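Local coordinates for rubber oxygenase (Streptomyces sp., PDB 5O1L), which uses a b-type heme to cleave the double bonds of poly(cis-1,4-isoprene) in rubber with dioxygen, releasing oligo-isoprenoids with keto and aldehyde ends, at residues R195-H198 with A199-H203. Sequence-based numbering, arbitrary orientation. Where two conformers were deposited one is given.
Sequences RMVH and AAVRH. With HEM (protoporphyrin IX containing Fe), chain C.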
ATOM      1  N   ARG A 195      -7.429  -7.512   6.732  1.00 15.00           N
ATOM      2  CA  ARG A 195      -6.966  -8.020   8.009  1.00 16.50           C
ATOM      3  C   ARG A 195      -7.163  -9.528   8.127  1.00 16.30           C
ATOM      4  O   ARG A 195      -6.306 -10.271   8.614  1.00 17.20           O
ATOM      5  CB  ARG A 195      -7.669  -7.232   9.091  1.00 18.10           C
ATOM      6  CG  ARG A 195      -7.253  -7.464  10.468  1.00 18.60           C
ATOM      7  CD  ARG A 195      -7.796  -6.418  11.381  1.00 16.68           C
ATOM      8  NE  ARG A 195      -7.402  -6.840  12.657  1.00 15.88           N
ATOM      9  CZ  ARG A 195      -7.885  -6.426  13.798  1.00 16.19           C
ATOM     10  NH1 ARG A 195      -8.847  -5.575  13.803  1.00 17.12           N
ATOM     11  NH2 ARG A 195      -7.431  -6.940  14.931  1.00 17.19           N
ATOM     12  N   MET A 196      -8.297 -10.000   7.626  1.00 16.49           N
ATOM     13  CA  MET A 196      -8.609 -11.431   7.656  0.50 16.83           C
ATOM     14  C   MET A 196      -7.721 -12.221   6.659  1.00 16.45           C
ATOM     15  O   MET A 196      -7.205 -13.303   7.035  1.00 17.97           O
ATOM     16  CB  MET A 196     -10.081 -11.686   7.313  0.50 17.53           C
ATOM     17  CG  MET A 196     -11.072 -11.127   8.301  0.50 18.45           C
ATOM     18  SD  MET A 196     -12.796 -11.145   7.677  0.50 20.96           S
ATOM     19  CE  MET A 196     -12.915 -12.830   7.162  0.50 20.21           C
ATOM     20  N   VAL A 197      -7.497 -11.689   5.460  1.00 15.56           N
ATOM     21  CA  VAL A 197      -6.576 -12.295   4.503  1.00 15.82           C
ATOM     22  C   VAL A 197      -5.197 -12.435   5.153  1.00 16.62           C
ATOM     23  O   VAL A 197      -4.558 -13.500   5.128  1.00 16.74           O
ATOM     24  CB  VAL A 197      -6.477 -11.563   3.172  1.00 16.93           C
ATOM     25  CG1 VAL A 197      -5.358 -12.140   2.324  1.00 17.48           C
ATOM     26  CG2 VAL A 197      -7.798 -11.633   2.470  1.00 17.17           C
ATOM     27  N   HIS A 198      -4.653 -11.337   5.733  1.00 15.08           N
ATOM     28  CA  HIS A 198      -3.350 -11.412   6.307  1.00 15.17           C
ATOM     29  C   HIS A 198      -3.328 -12.478   7.419  1.00 15.84           C
ATOM     30  O   HIS A 198      -2.331 -13.170   7.525  1.00 16.61           O
ATOM     31  CB  HIS A 198      -2.956 -10.014   6.843  1.00 15.07           C
ATOM     32  CG  HIS A 198      -2.571  -9.026   5.785  1.00 14.78           C
ATOM     33  ND1 HIS A 198      -2.527  -7.675   6.062  1.00 14.03           N
ATOM     34  CD2 HIS A 198      -2.136  -9.184   4.500  1.00 13.61           C
ATOM     35  CE1 HIS A 198      -2.103  -7.064   4.959  1.00 13.34           C
ATOM     36  NE2 HIS A 198      -1.876  -7.925   3.988  1.00 13.92           N
ATOM     37  N   ALA A 199      -4.344 -12.541   8.254  1.00 15.79           N
ATOM     38  CA  ALA A 199      -4.403 -13.514   9.308  1.00 16.47           C
ATOM     39  C   ALA A 199      -4.401 -14.958   8.749  1.00 18.32           C
ATOM     40  O   ALA A 199      -3.721 -15.843   9.297  1.00 19.62           O
ATOM     41  CB  ALA A 199      -5.596 -13.228  10.180  1.00 16.49           C
ATOM     42  N   ALA A 200      -5.103 -15.172   7.670  1.00 17.46           N
ATOM     43  CA  ALA A 200      -5.078 -16.466   6.995  1.00 18.35           C
ATOM     44  C   ALA A 200      -3.686 -16.794   6.511  1.00 18.99           C
ATOM     45  O   ALA A 200      -3.227 -17.919   6.715  1.00 19.93           O
ATOM     46  CB  ALA A 200      -6.024 -16.460   5.822  1.00 19.17           C
ATOM     47  N   VAL A 201      -3.008 -15.837   5.883  1.00 18.05           N
ATOM     48  CA  VAL A 201      -1.639 -16.017   5.424  1.00 18.46           C
ATOM     49  C   VAL A 201      -0.694 -16.418   6.522  1.00 19.13           C
ATOM     50  O   VAL A 201       0.224 -17.211   6.298  1.00 19.59           O
ATOM     51  CB  VAL A 201      -1.159 -14.772   4.654  1.00 19.66           C
ATOM     52  CG1 VAL A 201       0.324 -14.837   4.300  1.00 20.18           C
ATOM     53  CG2 VAL A 201      -2.010 -14.646   3.374  1.00 20.35           C
ATOM     54  N   ARG A 202      -0.887 -15.863   7.704  1.00 18.51           N
ATOM     55  CA  ARG A 202      -0.016 -16.170   8.845  1.00 18.72           C
ATOM     56  C   ARG A 202      -0.174 -17.634   9.250  1.00 20.73           C
ATOM     57  O   ARG A 202       0.758 -18.238   9.763  1.00 22.66           O
ATOM     58  CB  ARG A 202      -0.300 -15.250  10.007  1.00 18.19           C
ATOM     59  CG  ARG A 202       0.070 -13.809   9.742  1.00 17.67           C
ATOM     60  CD  ARG A 202       0.079 -13.014  11.033  1.00 18.12           C
ATOM     61  NE  ARG A 202       0.175 -11.589  10.719  1.00 17.81           N
ATOM     62  CZ  ARG A 202      -0.886 -10.818  10.593  1.00 16.92           C
ATOM     63  NH1 ARG A 202      -2.148 -11.197  10.828  1.00 16.52           N
ATOM     64  NH2 ARG A 202      -0.677  -9.553  10.126  1.00 17.54           N
ATOM     65  N   HIS A 203      -1.369 -18.183   9.058  1.00 21.38           N
ATOM     66  CA  HIS A 203      -1.584 -19.607   9.320  1.00 23.46           C
ATOM     67  C   HIS A 203      -1.037 -20.476   8.176  1.00 24.44           C
ATOM     68  O   HIS A 203      -0.493 -21.575   8.415  1.00 23.72           O
ATOM     69  CB  HIS A 203      -3.059 -19.816   9.542  1.00 24.68           C
ATOM     70  CG  HIS A 203      -3.427 -21.201   9.998  1.00 27.26           C
ATOM     71  ND1 HIS A 203      -4.261 -22.020   9.278  1.00 32.06           N
ATOM     72  CD2 HIS A 203      -3.063 -21.893  11.104  1.00 29.49           C
ATOM     73  CE1 HIS A 203      -4.389 -23.174   9.913  1.00 29.58           C
ATOM     74  NE2 HIS A 203      -3.651 -23.137  11.005  1.00 31.38           N
TER
HETATM   75  CHA HEM C 501      -3.185  -9.616   0.752  1.00 16.04           C
HETATM   76  CHB HEM C 501      -3.086  -4.928   1.497  1.00 14.94           C
HETATM   77  CHC HEM C 501       0.970  -5.412   3.996  1.00 13.35           C
HETATM   78  CHD HEM C 501       1.342  -9.879   2.353  1.00 15.40           C
HETATM   79  C1A HEM C 501      -3.485  -8.302   0.820  1.00 16.08           C
HETATM   80  C2A HEM C 501      -4.703  -7.774   0.250  1.00 17.71           C
HETATM   81  C3A HEM C 501      -4.652  -6.446   0.423  1.00 16.35           C
HETATM   82  C4A HEM C 501      -3.490  -6.135   1.121  1.00 15.25           C
HETATM   83  CMA HEM C 501      -5.714  -5.491  -0.065  1.00 16.09           C
HETATM   84  CAA HEM C 501      -5.843  -8.546  -0.457  1.00 20.46           C
HETATM   85  CBA HEM C 501      -5.477  -8.778  -1.935  1.00 24.17           C
HETATM   86  CGA HEM C 501      -6.705  -9.106  -2.703  1.00 30.25           C
HETATM   87  O1A HEM C 501      -7.066 -10.281  -2.566  1.00 35.26           O
HETATM   88  O2A HEM C 501      -7.295  -8.190  -3.399  1.00 36.20           O
HETATM   89  C1B HEM C 501      -1.975  -4.653   2.287  1.00 13.70           C
HETATM   90  C2B HEM C 501      -1.666  -3.340   2.739  1.00 14.16           C
HETATM   91  C3B HEM C 501      -0.559  -3.423   3.460  1.00 13.75           C
HETATM   92  C4B HEM C 501      -0.131  -4.813   3.439  1.00 13.26           C
HETATM   93  CMB HEM C 501      -2.453  -2.072   2.479  1.00 14.69           C
HETATM   94  CAB HEM C 501       0.217  -2.504   4.253  1.00 13.64           C
HETATM   95  CBB HEM C 501      -0.045  -1.113   4.463  1.00 14.65           C
HETATM   96  C1C HEM C 501       1.446  -6.696   3.775  1.00 13.37           C
HETATM   97  C2C HEM C 501       2.782  -7.106   4.167  1.00 14.28           C
HETATM   98  C3C HEM C 501       2.843  -8.381   3.708  1.00 14.91           C
HETATM   99  C4C HEM C 501       1.605  -8.650   2.998  1.00 14.96           C
HETATM  100  CMC HEM C 501       3.759  -6.326   4.997  1.00 14.22           C
HETATM  101  CAC HEM C 501       3.979  -9.310   3.808  1.00 15.76           C
HETATM  102  CBC HEM C 501       5.162  -9.211   4.535  1.00 16.94           C
HETATM  103  C1D HEM C 501       0.140 -10.181   1.767  1.00 15.96           C
HETATM  104  C2D HEM C 501      -0.197 -11.512   1.227  1.00 17.14           C
HETATM  105  C3D HEM C 501      -1.446 -11.460   0.777  1.00 17.72           C
HETATM  106  C4D HEM C 501      -1.920 -10.105   1.069  1.00 16.19           C
HETATM  107  CMD HEM C 501       0.790 -12.616   1.161  1.00 17.72           C
HETATM  108  CAD HEM C 501      -2.241 -12.593   0.083  1.00 20.23           C
HETATM  109  CBD HEM C 501      -1.903 -12.536  -1.402  1.00 24.68           C
HETATM  110  CGD HEM C 501      -2.615 -13.696  -2.106  1.00 30.05           C
HETATM  111  O1D HEM C 501      -3.459 -13.394  -2.979  1.00 32.66           O
HETATM  112  O2D HEM C 501      -2.394 -14.911  -1.849  1.00 35.46           O
HETATM  113  NA  HEM C 501      -2.767  -7.293   1.380  1.00 15.41           N
HETATM  114  NB  HEM C 501      -1.004  -5.470   2.718  1.00 14.02           N
HETATM  115  NC  HEM C 501       0.741  -7.610   3.042  1.00 13.96           N
HETATM  116  ND  HEM C 501      -0.961  -9.390   1.721  1.00 14.92           N
HETATM  117 FE   HEM C 501      -1.001  -7.463   2.240  1.00 15.01          FE
HETATM  118  O   HOH W   1      -4.399  -9.536  10.332  1.00 19.39           O
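Val197 and Val201, one turn apart on helix 187-204, bring their methyls together at 4.3 Å between CG1 of Val197 and CG2 of Val201, and both lie against the heme. With its CG1 anti to the backbone N (chi1 172°), Val197 sets that methyl 3.7 Å from heme CHA, while CG1 of Val201 meets the ring methyl CMD; short branched side chains let the porphyrin come close to the backbone. Between them in sequence, His198 reaches the iron, its NE2 2.0 Å from FE. This is the proximal helix of a b-type heme site: the histidine supplies one axial ligand, and a bound imidazole lies close by. Against this close apolar fit, the flank turned from the heme is buried too, but polar, and one water bridges it. There Arg202 lays one guanidinium face over His198 O, which sits toward the rim of the group, and its NH1 donates in plane to the water (2.8 Å), which in turn donates to Arg195 O (2.7 Å), an oxygen that also accepts Ala199 N. Asp60 pairs with NH1, and Ile222 O takes NH2. A leucine in place of Arg202 would probably leave Asp60 without this cationic mate and take a donor each from the water and from Ile222 O. Ala199, small enough to admit helix 59-68, packs on Ala59.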